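Local structure of 2-oxoglutarate (2OG) and Fe(II)-dependent oxygenase superfamily protein (Arabidopsis thaliana, 6KWA) at residues C28-N33 and D201-T206; Y56-R61 and Q101-A106; I151-F156 and A235-S240; L175-D180 and L207-G212. The protein probably catalyses the irreversible, 2-oxoglutarate- and iron-dependent oxidation of the auxin indole-3-acetic acid to inactive 2-oxoindole-3-acetic acid, helping to keep auxin levels in balance. One frame throughout, in Å; residues are numbered along the deposited sequence.

Overall arrangement
Interactions 1, 3 and 4 all reach the seven-stranded mixed sheet of the double-stranded beta-helix. Strand 28-32 of interaction 1 pairs with strand 207-211 of interaction 4, and the centres of interactions 1 and 4 are 9 Å apart; strand 175-179 of interaction 4 then borders strand 237-245 of interaction 3, where Arg238 and Asp180 form a salt bridge. Interaction 2 stands apart at the periphery, about 30 Å from interaction 1 between centres. Along the chain it closes before interactions 3 and 4 open, while interaction 1 spans it. The N-terminal segment thus extends the sheet, interaction 3 holds four 2-oxoglutarate residues, and interaction 4 touches the metal ligand Asp171 through Thr176 and Asn210.

Interaction 1 (C28-N33 and D201-T206); sequences CFRVIN and DPLPNT
Arg30 lays its guanidinium against Leu203, whose CD1 sits over one face of the flat group, 3.7 Å from CZ of Arg30. The contact joins strand 28-32, from the N-terminal part of the chain, to the loop between strands 197-200 and 207-211 of the double-stranded beta-helix, the fold of the 2-oxoglutarate oxygenases. Arg30 gets there with CG anti to its backbone N (chi1 -165°) and a bend at chi3 (-85°) that turns NE off the line of CB, CG and CD. The two side chains cross at about a right angle. At the guanidinium edge, NH2 of Arg30 gives a hydrogen bond of 2.6 Å to the backbone O of Asp201, reaching a lone pair in the carbonyl plane, although the N-H...O angle is only 144° and the oxygen is tilted from the guanidinium plane. NH1 of the same group is hydrogen-bonded to Thr4, so the arginine ties the loop to strand 4-6 as well. The carboxylate of Asp201 is not in contact with this charge: its OD2 stays 5.6 Å from NH2 of Arg30, and any electrostatic help is probably modest.

Further along, Thr206 crosses the aliphatic part of Arg30 at a slant, with its OG1 3.6 Å from CD of Arg30. Just past the loop, strand 207-211 pairs with strand 28-32 through backbone bonds of Phe29 and Val31 to Ile209 and Leu207. At the far end Ile32 and Thr206 lie side by side, pointing the same way, with CG2 of Ile32 3.5 Å from CG2 of Thr206.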
# COMPACT_ATOMS: atom_id res chain seq x y z
N CYS A 28 7.62 7.63 3.59
CA CYS A 28 6.87 7.47 2.36
C CYS A 28 7.58 8.15 1.22
O CYS A 28 8.43 9.01 1.43
CB CYS A 28 5.45 8.06 2.52
SG CYS A 28 5.46 9.81 3.02
N PHE A 29 7.22 7.75 0.01
CA PHE A 29 7.73 8.40 -1.18
C PHE A 29 6.91 8.00 -2.37
O PHE A 29 6.29 6.95 -2.38
CB PHE A 29 9.22 8.09 -1.41
CG PHE A 29 9.54 6.64 -1.48
CD1 PHE A 29 9.64 5.99 -2.70
CD2 PHE A 29 9.77 5.92 -0.32
CE1 PHE A 29 9.96 4.65 -2.76
CE2 PHE A 29 10.07 4.56 -0.37
CZ PHE A 29 10.19 3.93 -1.60
N ARG A 30 6.98 8.81 -3.41
CA ARG A 30 6.29 8.54 -4.65
C ARG A 30 7.30 7.86 -5.57
O ARG A 30 8.50 8.12 -5.44
CB ARG A 30 5.78 9.87 -5.23
CG ARG A 30 4.73 9.81 -6.33
CD ARG A 30 4.30 11.25 -6.75
NE ARG A 30 3.24 11.82 -5.91
CZ ARG A 30 3.39 12.88 -5.11
NH1 ARG A 30 4.55 13.53 -5.02
NH2 ARG A 30 2.34 13.32 -4.40
N VAL A 31 6.86 6.95 -6.43
CA VAL A 31 7.75 6.43 -7.45
C VAL A 31 7.22 6.76 -8.84
O VAL A 31 6.00 6.78 -9.09
CB VAL A 31 8.00 4.90 -7.34
CG1 VAL A 31 8.85 4.62 -6.09
CG2 VAL A 31 6.69 4.09 -7.32
N ILE A 32 8.15 7.09 -9.73
CA ILE A 32 7.89 7.27 -11.16
C ILE A 32 8.79 6.32 -11.91
O ILE A 32 9.77 5.80 -11.35
CB ILE A 32 8.17 8.70 -11.63
CG1 ILE A 32 9.61 9.09 -11.25
CG2 ILE A 32 7.17 9.67 -11.05
CD1 ILE A 32 10.05 10.44 -11.80
N ASN A 33 8.46 6.08 -13.18
CA ASN A 33 9.13 5.08 -14.00
C ASN A 33 9.24 3.76 -13.27
O ASN A 33 10.28 3.10 -13.28
CB ASN A 33 10.52 5.59 -14.42
CG ASN A 33 10.46 6.98 -15.06
OD1 ASN A 33 9.42 7.38 -15.62
ND2 ASN A 33 11.55 7.73 -14.95
N ASP A 201 -0.46 14.23 -3.04
CA ASP A 201 -1.35 14.43 -4.18
C ASP A 201 -1.17 13.30 -5.18
O ASP A 201 -0.07 12.79 -5.35
CB ASP A 201 -1.07 15.78 -4.84
CG ASP A 201 -1.37 16.96 -3.92
OD1 ASP A 201 -2.28 16.86 -3.07
OD2 ASP A 201 -0.67 17.98 -4.03
N PRO A 202 -2.28 12.86 -5.81
CA PRO A 202 -2.24 11.77 -6.80
C PRO A 202 -1.68 12.19 -8.15
O PRO A 202 -2.46 12.46 -9.06
CB PRO A 202 -3.71 11.38 -6.93
CG PRO A 202 -4.43 12.66 -6.72
CD PRO A 202 -3.63 13.44 -5.69
N LEU A 203 -0.36 12.21 -8.31
CA LEU A 203 0.23 12.60 -9.59
C LEU A 203 0.08 11.46 -10.62
O LEU A 203 0.47 10.31 -10.35
CB LEU A 203 1.69 12.99 -9.38
CG LEU A 203 1.81 14.22 -8.46
CD1 LEU A 203 3.25 14.70 -8.31
CD2 LEU A 203 0.91 15.39 -8.88
N PRO A 204 -0.50 11.76 -11.79
CA PRO A 204 -0.86 10.65 -12.71
C PRO A 204 0.32 9.74 -13.12
O PRO A 204 1.47 10.16 -13.19
CB PRO A 204 -1.41 11.39 -13.94
CG PRO A 204 -1.89 12.72 -13.40
CD PRO A 204 -0.96 13.07 -12.27
N ASN A 205 -0.02 8.48 -13.43
CA ASN A 205 0.95 7.38 -13.60
C ASN A 205 2.05 7.25 -12.54
O ASN A 205 3.13 6.73 -12.83
CB ASN A 205 1.67 7.50 -14.95
CG ASN A 205 0.76 7.89 -16.08
OD1 ASN A 205 -0.37 7.41 -16.19
ND2 ASN A 205 1.26 8.75 -16.96
N THR A 206 1.75 7.57 -11.29
CA THR A 206 2.77 7.40 -10.26
C THR A 206 2.11 6.55 -9.21
O THR A 206 0.88 6.40 -9.20
CB THR A 206 3.22 8.75 -9.64
OG1 THR A 206 2.14 9.32 -8.87
CG2 THR A 206 3.66 9.71 -10.72

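Interaction 2 (Y56-R61 and Q101-A106); sequences YEVKVR and QLEASA
Arg61, Gln101 and Val58 carry most of this contact, in which the short helix 56-59 and the residues after it meet the C-terminal end of helix 92-101. A bend at chi3 (43°) turns NE of Arg61 out of the line of the chain, and the guanidinium lies with one face over the backbone O of Gln101, 3.3 Å from NH1, too poorly angled for a hydrogen bond. NH2 of Arg61 instead forms a salt bridge of 3.0 Å with OE2 of Glu103, meeting the carboxylate from above its plane; the two flat groups are 67° apart. Glu103 has positive phi and ends the helix in a Schellman motif. Gln101 runs its extended side chain past the carbonyl of Arg61, with CD 3.2 Å from that O, while its OE1 accepts a bond from Asn62. An alanine at Gln101 would probably leave the Asn62 amide without this acceptor and open a gap beside the Arg61 carbonyl. Val58 sets CG1 3.4 Å from the backbone O of Gln101, and Leu102 brings CD1 against Lys59, whose amine pairs with Glu82. The Arg61 cation is likely to feel both oxygens electrostatically, though only NH2 to OE2 is a hydrogen bond, so the salt bridge is single.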
# COMPACT_ATOMS: atom_id res chain seq x y z
N TYR A 56 -24.74 -6.67 -3.58
CA TYR A 56 -24.26 -6.74 -2.21
C TYR A 56 -24.00 -8.16 -1.75
O TYR A 56 -23.01 -8.46 -1.07
CB TYR A 56 -25.26 -6.06 -1.30
CG TYR A 56 -24.82 -5.86 0.12
CD1 TYR A 56 -24.00 -4.79 0.47
CD2 TYR A 56 -25.24 -6.72 1.13
CE1 TYR A 56 -23.61 -4.57 1.79
CE2 TYR A 56 -24.86 -6.52 2.46
CZ TYR A 56 -24.04 -5.45 2.77
OH TYR A 56 -23.66 -5.26 4.07
N GLU A 57 -24.88 -9.06 -2.16
CA GLU A 57 -24.84 -10.41 -1.63
C GLU A 57 -23.68 -11.17 -2.30
O GLU A 57 -23.14 -12.13 -1.74
CB GLU A 57 -26.22 -11.04 -1.81
CG GLU A 57 -26.52 -12.20 -0.86
CD GLU A 57 -28.04 -12.39 -0.68
OE1 GLU A 57 -28.81 -11.48 -1.09
OE2 GLU A 57 -28.46 -13.39 -0.05
N VAL A 58 -23.25 -10.67 -3.45
CA VAL A 58 -22.02 -11.16 -4.07
C VAL A 58 -20.79 -10.63 -3.29
O VAL A 58 -19.89 -11.41 -2.92
CB VAL A 58 -21.91 -10.71 -5.55
CG1 VAL A 58 -20.52 -11.05 -6.11
CG2 VAL A 58 -23.02 -11.35 -6.40
N LYS A 59 -20.76 -9.33 -3.00
CA LYS A 59 -19.61 -8.75 -2.29
C LYS A 59 -19.37 -9.38 -0.94
O LYS A 59 -18.22 -9.61 -0.57
CB LYS A 59 -19.79 -7.24 -2.14
CG LYS A 59 -19.68 -6.51 -3.47
CD LYS A 59 -19.64 -4.99 -3.31
CE LYS A 59 -21.02 -4.36 -3.05
NZ LYS A 59 -20.96 -2.86 -3.23
N VAL A 60 -20.45 -9.73 -0.23
CA VAL A 60 -20.32 -10.31 1.11
C VAL A 60 -19.66 -11.69 1.07
O VAL A 60 -19.19 -12.21 2.09
CB VAL A 60 -21.70 -10.41 1.84
CG1 VAL A 60 -21.54 -10.86 3.29
CG2 VAL A 60 -22.39 -9.05 1.83
N ARG A 61 -19.61 -12.27 -0.13
CA ARG A 61 -18.93 -13.55 -0.38
C ARG A 61 -17.39 -13.40 -0.33
O ARG A 61 -16.66 -14.39 -0.22
CB ARG A 61 -19.38 -14.11 -1.73
CG ARG A 61 -20.76 -14.76 -1.71
CD ARG A 61 -21.37 -14.94 -3.12
NE ARG A 61 -20.47 -15.44 -4.15
CZ ARG A 61 -20.83 -15.61 -5.43
NH1 ARG A 61 -19.95 -16.07 -6.31
NH2 ARG A 61 -22.08 -15.34 -5.82
N GLN A 101 -15.27 -15.47 -6.24
CA GLN A 101 -16.19 -14.84 -5.28
C GLN A 101 -16.92 -13.62 -5.85
O GLN A 101 -18.09 -13.40 -5.57
CB GLN A 101 -15.44 -14.42 -3.98
CG GLN A 101 -14.96 -15.59 -3.09
CD GLN A 101 -14.09 -15.14 -1.91
OE1 GLN A 101 -13.61 -14.01 -1.85
NE2 GLN A 101 -13.87 -16.04 -0.97
N LEU A 102 -16.22 -12.80 -6.63
CA LEU A 102 -16.80 -11.55 -7.11
C LEU A 102 -17.37 -11.65 -8.51
O LEU A 102 -17.80 -10.64 -9.09
CB LEU A 102 -15.75 -10.44 -7.08
CG LEU A 102 -15.59 -9.65 -5.79
CD1 LEU A 102 -16.88 -8.97 -5.38
CD2 LEU A 102 -15.10 -10.57 -4.71
N GLU A 103 -17.36 -12.88 -9.04
CA GLU A 103 -17.86 -13.17 -10.38
C GLU A 103 -17.18 -12.23 -11.35
O GLU A 103 -17.83 -11.51 -12.11
CB GLU A 103 -19.37 -13.02 -10.47
CG GLU A 103 -20.06 -13.93 -9.47
CD GLU A 103 -21.56 -13.70 -9.40
OE1 GLU A 103 -22.05 -12.70 -9.99
OE2 GLU A 103 -22.23 -14.51 -8.72
N ALA A 104 -15.86 -12.24 -11.29
CA ALA A 104 -15.09 -11.45 -12.22
C ALA A 104 -15.32 -12.04 -13.60
O ALA A 104 -15.39 -13.26 -13.78
CB ALA A 104 -13.60 -11.47 -11.85
N SER A 105 -15.46 -11.17 -14.58
CA SER A 105 -15.45 -11.60 -15.94
C SER A 105 -14.08 -12.21 -16.26
O SER A 105 -13.15 -12.09 -15.46
CB SER A 105 -15.76 -10.41 -16.84
OG SER A 105 -14.63 -9.56 -16.94
N ALA A 106 -13.96 -12.83 -17.42
CA ALA A 106 -12.71 -13.43 -17.87
C ALA A 106 -11.60 -12.37 -17.96
O ALA A 106 -10.47 -12.60 -17.54
CB ALA A 106 -12.89 -14.14 -19.23

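Interaction 3 (I151-F156 and A235-S240); sequences INKYHF and ATMRYS
Asn152 and Ser240 meet at the tight end of this antiparallel pair, their backbones exchanging two hydrogen bonds while ND2 of Asn152 gives a third, 2.9 Å long, to OG of Ser240. Tyr154 and Arg238 follow on the same face of the sheet, with a 2.7 Å bond from N of Tyr154 to O of Arg238. Arg238 extends from CG to NE beside the tyrosine, pointing the same way, and sets NH1 over the ring face at its CD2-CE2 rim, 3.1 Å from CE2 of Tyr154; the planes are 65° apart. These four residues bind 2-oxoglutarate in this protein, though the ligand is absent here.

The other face is looser and partly exposed. Lys153 stretches alongside Tyr239, with CD 3.6 Å from CE1 of the ring. Met237 bends at chi2 (-76°) to turn its SD back toward the opposite strand, and its CE makes a CH-pi contact over the His155 ring, 3.8 Å from the centroid.

Outside the pair, Asp180 holds NH2 of Arg238 in a salt bridge, and Tyr81 bonds OD1 of Asn152. Strand 81-87 flanks strand 147-155, while helix 38-51 packs on Ile151 and Tyr239.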
# COMPACT_ATOMS: atom_id res chain seq x y z
N ILE A 151 -8.89 -3.14 -2.22
CA ILE A 151 -9.38 -2.06 -3.07
C ILE A 151 -10.44 -1.32 -2.29
O ILE A 151 -11.23 -1.91 -1.55
CB ILE A 151 -9.94 -2.57 -4.40
CG1 ILE A 151 -11.10 -3.54 -4.18
CG2 ILE A 151 -8.84 -3.26 -5.20
CD1 ILE A 151 -11.64 -4.15 -5.48
N ASN A 152 -10.45 -0.01 -2.47
CA ASN A 152 -11.22 0.83 -1.61
C ASN A 152 -12.15 1.73 -2.40
O ASN A 152 -11.77 2.17 -3.48
CB ASN A 152 -10.26 1.68 -0.77
CG ASN A 152 -9.13 0.84 -0.15
OD1 ASN A 152 -9.37 0.07 0.78
ND2 ASN A 152 -7.91 0.99 -0.67
N LYS A 153 -13.35 1.98 -1.87
CA LYS A 153 -14.31 2.95 -2.43
C LYS A 153 -14.67 3.97 -1.36
O LYS A 153 -15.25 3.61 -0.33
CB LYS A 153 -15.57 2.26 -2.94
CG LYS A 153 -16.67 3.21 -3.43
CD LYS A 153 -17.73 2.48 -4.27
CE LYS A 153 -19.07 3.19 -4.28
NZ LYS A 153 -19.92 2.62 -5.38
N TYR A 154 -14.30 5.23 -1.57
CA TYR A 154 -14.64 6.27 -0.59
C TYR A 154 -15.85 7.03 -1.09
O TYR A 154 -15.86 7.47 -2.25
CB TYR A 154 -13.47 7.25 -0.35
CG TYR A 154 -12.29 6.55 0.18
CD1 TYR A 154 -12.13 6.39 1.55
CD2 TYR A 154 -11.37 5.96 -0.68
CE1 TYR A 154 -11.07 5.70 2.05
CE2 TYR A 154 -10.30 5.25 -0.19
CZ TYR A 154 -10.16 5.13 1.16
OH TYR A 154 -9.09 4.42 1.60
N HIS A 155 -16.85 7.18 -0.24
CA HIS A 155 -17.96 7.98 -0.61
C HIS A 155 -18.11 9.24 0.25
O HIS A 155 -18.51 9.17 1.42
CB HIS A 155 -19.23 7.17 -0.50
CG HIS A 155 -20.46 7.93 -0.93
ND1 HIS A 155 -21.71 7.66 -0.42
CD2 HIS A 155 -20.60 8.97 -1.79
CE1 HIS A 155 -22.57 8.49 -0.99
NE2 HIS A 155 -21.93 9.29 -1.82
N PHE A 156 -17.74 10.40 -0.29
CA PHE A 156 -17.83 11.66 0.46
C PHE A 156 -19.06 12.45 0.00
O PHE A 156 -19.24 12.71 -1.18
CB PHE A 156 -16.53 12.47 0.28
CG PHE A 156 -15.31 11.75 0.80
CD1 PHE A 156 -15.36 11.10 2.02
CD2 PHE A 156 -14.15 11.66 0.05
CE1 PHE A 156 -14.27 10.42 2.50
CE2 PHE A 156 -13.06 10.98 0.52
CZ PHE A 156 -13.13 10.36 1.76
N ALA A 235 -17.22 16.62 -2.11
CA ALA A 235 -18.22 15.55 -2.08
C ALA A 235 -18.16 14.77 -3.39
O ALA A 235 -18.67 15.20 -4.42
CB ALA A 235 -19.61 16.11 -1.85
N THR A 236 -17.50 13.62 -3.33
CA THR A 236 -17.25 12.84 -4.53
C THR A 236 -17.02 11.34 -4.24
O THR A 236 -17.00 10.90 -3.07
CB THR A 236 -16.05 13.43 -5.29
OG1 THR A 236 -15.98 12.86 -6.60
CG2 THR A 236 -14.76 13.14 -4.54
N MET A 237 -16.84 10.56 -5.31
CA MET A 237 -16.50 9.15 -5.21
C MET A 237 -15.01 9.02 -5.48
O MET A 237 -14.48 9.68 -6.36
CB MET A 237 -17.29 8.29 -6.19
CG MET A 237 -18.75 8.14 -5.85
SD MET A 237 -19.02 6.97 -4.50
CE MET A 237 -20.81 6.82 -4.57
N ARG A 238 -14.34 8.19 -4.69
CA ARG A 238 -12.90 8.06 -4.80
C ARG A 238 -12.55 6.56 -4.72
O ARG A 238 -13.13 5.83 -3.92
CB ARG A 238 -12.25 8.91 -3.70
CG ARG A 238 -10.75 8.84 -3.55
CD ARG A 238 -10.32 9.85 -2.48
NE ARG A 238 -8.87 9.84 -2.29
CZ ARG A 238 -8.22 8.92 -1.58
NH1 ARG A 238 -8.90 7.93 -1.02
NH2 ARG A 238 -6.90 8.96 -1.45
N TYR A 239 -11.68 6.10 -5.61
CA TYR A 239 -11.29 4.70 -5.63
C TYR A 239 -9.78 4.58 -5.49
O TYR A 239 -9.06 5.31 -6.14
CB TYR A 239 -11.72 4.05 -6.94
CG TYR A 239 -13.22 4.07 -7.17
CD1 TYR A 239 -14.02 3.04 -6.70
CD2 TYR A 239 -13.82 5.12 -7.84
CE1 TYR A 239 -15.38 3.06 -6.89
CE2 TYR A 239 -15.19 5.15 -8.06
CZ TYR A 239 -15.97 4.12 -7.58
OH TYR A 239 -17.33 4.13 -7.78
N SER A 240 -9.29 3.67 -4.65
CA SER A 240 -7.84 3.48 -4.51
C SER A 240 -7.54 1.99 -4.46
O SER A 240 -8.39 1.17 -4.06
CB SER A 240 -7.28 4.21 -3.29
OG SER A 240 -7.60 3.52 -2.10

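Interaction 4 (L175-D180 and L207-G212); sequences LTILQD and LAINLG
Strands 175-179 and 207-211 run antiparallel; their axes come within 4.7 Å, with N-to-C directions 158° apart, and the hydrogen-bonded pairs are Thr176 with Asn210 and Leu178 with Ala208. The N of Thr176 reaches the O of Asn210 at 2.8 Å, and the N of Ala208 bonds the O of Leu178. On the face that carries Thr176 and Asn210, the two side chains lie side by side, with OD1 of Asn210 3.3 Å from CB of Thr176. Asn210 places CG between its backbone N and carbonyl carbon (chi1 73°), and its ND2 donates to the backbone O of Leu211, 3.0 Å away, from above the carbonyl plane, and to Asp171. Thr176 OG1 bonds the same Asp171 oxygen. This is the central part of the double-stranded beta-helix, and Asp171 is a ligand of the bound magnesium, so both residues form a second shell that probably helps to orient the carboxylate. An alanine at Asn210 would probably leave the Asp171 carboxylate with one grip fewer and freer to turn. The opposite face is apolar: CG1 of Ile177 sits 3.9 Å from CD1 of Ile209, and helix 106-133 covers them with Leu122 and Leu126.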
# COMPACT_ATOMS: atom_id res chain seq x y z
N LEU A 175 5.54 -2.63 3.93
CA LEU A 175 5.52 -1.63 2.89
C LEU A 175 4.18 -1.61 2.15
O LEU A 175 3.64 -2.65 1.87
CB LEU A 175 6.67 -1.97 1.94
CG LEU A 175 7.02 -1.42 0.58
CD1 LEU A 175 8.43 -1.92 0.30
CD2 LEU A 175 6.05 -1.98 -0.46
N THR A 176 3.69 -0.44 1.77
CA THR A 176 2.41 -0.38 1.07
C THR A 176 2.56 0.34 -0.28
O THR A 176 3.20 1.38 -0.35
CB THR A 176 1.34 0.35 1.92
OG1 THR A 176 1.16 -0.37 3.15
CG2 THR A 176 0.01 0.42 1.16
N ILE A 177 1.98 -0.22 -1.34
CA ILE A 177 1.99 0.46 -2.64
C ILE A 177 0.58 0.94 -2.95
O ILE A 177 -0.35 0.15 -3.03
CB ILE A 177 2.51 -0.47 -3.76
CG1 ILE A 177 3.93 -0.94 -3.41
CG2 ILE A 177 2.46 0.23 -5.13
CD1 ILE A 177 4.61 -1.74 -4.42
N LEU A 178 0.41 2.25 -3.09
CA LEU A 178 -0.94 2.78 -3.27
C LEU A 178 -1.10 3.38 -4.66
O LEU A 178 -0.39 4.31 -5.03
CB LEU A 178 -1.25 3.85 -2.19
CG LEU A 178 -2.65 4.50 -2.28
CD1 LEU A 178 -3.73 3.55 -1.75
CD2 LEU A 178 -2.72 5.81 -1.52
N GLN A 179 -2.05 2.85 -5.43
CA GLN A 179 -2.50 3.50 -6.66
C GLN A 179 -3.70 4.34 -6.25
O GLN A 179 -4.77 3.81 -5.97
CB GLN A 179 -2.86 2.47 -7.75
CG GLN A 179 -3.36 3.08 -9.08
CD GLN A 179 -3.76 2.03 -10.11
OE1 GLN A 179 -3.24 0.93 -10.12
NE2 GLN A 179 -4.72 2.38 -10.96
N ASP A 180 -3.51 5.65 -6.16
CA ASP A 180 -4.53 6.50 -5.57
C ASP A 180 -5.42 7.00 -6.72
O ASP A 180 -5.13 6.75 -7.87
CB ASP A 180 -3.88 7.66 -4.82
CG ASP A 180 -4.82 8.33 -3.85
OD1 ASP A 180 -6.00 7.95 -3.82
OD2 ASP A 180 -4.40 9.28 -3.14
N LEU A 207 2.93 5.96 -8.35
CA LEU A 207 2.44 5.18 -7.21
C LEU A 207 2.99 5.80 -5.91
O LEU A 207 4.08 6.36 -5.91
CB LEU A 207 2.85 3.71 -7.36
CG LEU A 207 2.26 2.99 -8.58
CD1 LEU A 207 2.99 1.72 -8.91
CD2 LEU A 207 0.77 2.69 -8.37
N ALA A 208 2.23 5.71 -4.82
CA ALA A 208 2.66 6.22 -3.52
C ALA A 208 3.15 5.06 -2.66
O ALA A 208 2.45 4.05 -2.50
CB ALA A 208 1.52 6.95 -2.84
N ILE A 209 4.34 5.18 -2.11
CA ILE A 209 4.88 4.12 -1.29
C ILE A 209 4.89 4.63 0.11
O ILE A 209 5.27 5.76 0.33
CB ILE A 209 6.32 3.73 -1.68
CG1 ILE A 209 6.45 3.62 -3.20
CG2 ILE A 209 6.73 2.45 -0.99
CD1 ILE A 209 5.62 2.58 -3.80
N ASN A 210 4.52 3.80 1.07
CA ASN A 210 4.75 4.21 2.43
C ASN A 210 5.14 3.01 3.24
O ASN A 210 4.83 1.87 2.86
CB ASN A 210 3.52 4.88 3.04
CG ASN A 210 2.46 3.90 3.34
OD1 ASN A 210 1.61 3.63 2.50
ND2 ASN A 210 2.53 3.28 4.52
N LEU A 211 5.83 3.25 4.34
CA LEU A 211 6.31 2.15 5.16
C LEU A 211 5.36 1.99 6.33
O LEU A 211 4.63 2.92 6.65
CB LEU A 211 7.76 2.43 5.60
CG LEU A 211 8.78 2.28 4.46
CD1 LEU A 211 8.79 3.46 3.49
CD2 LEU A 211 10.15 2.07 5.04
N GLY A 212 5.31 0.80 6.93
CA GLY A 212 4.41 0.55 8.05
C GLY A 212 5.12 0.04 9.30
O GLY A 212 6.37 0.01 9.38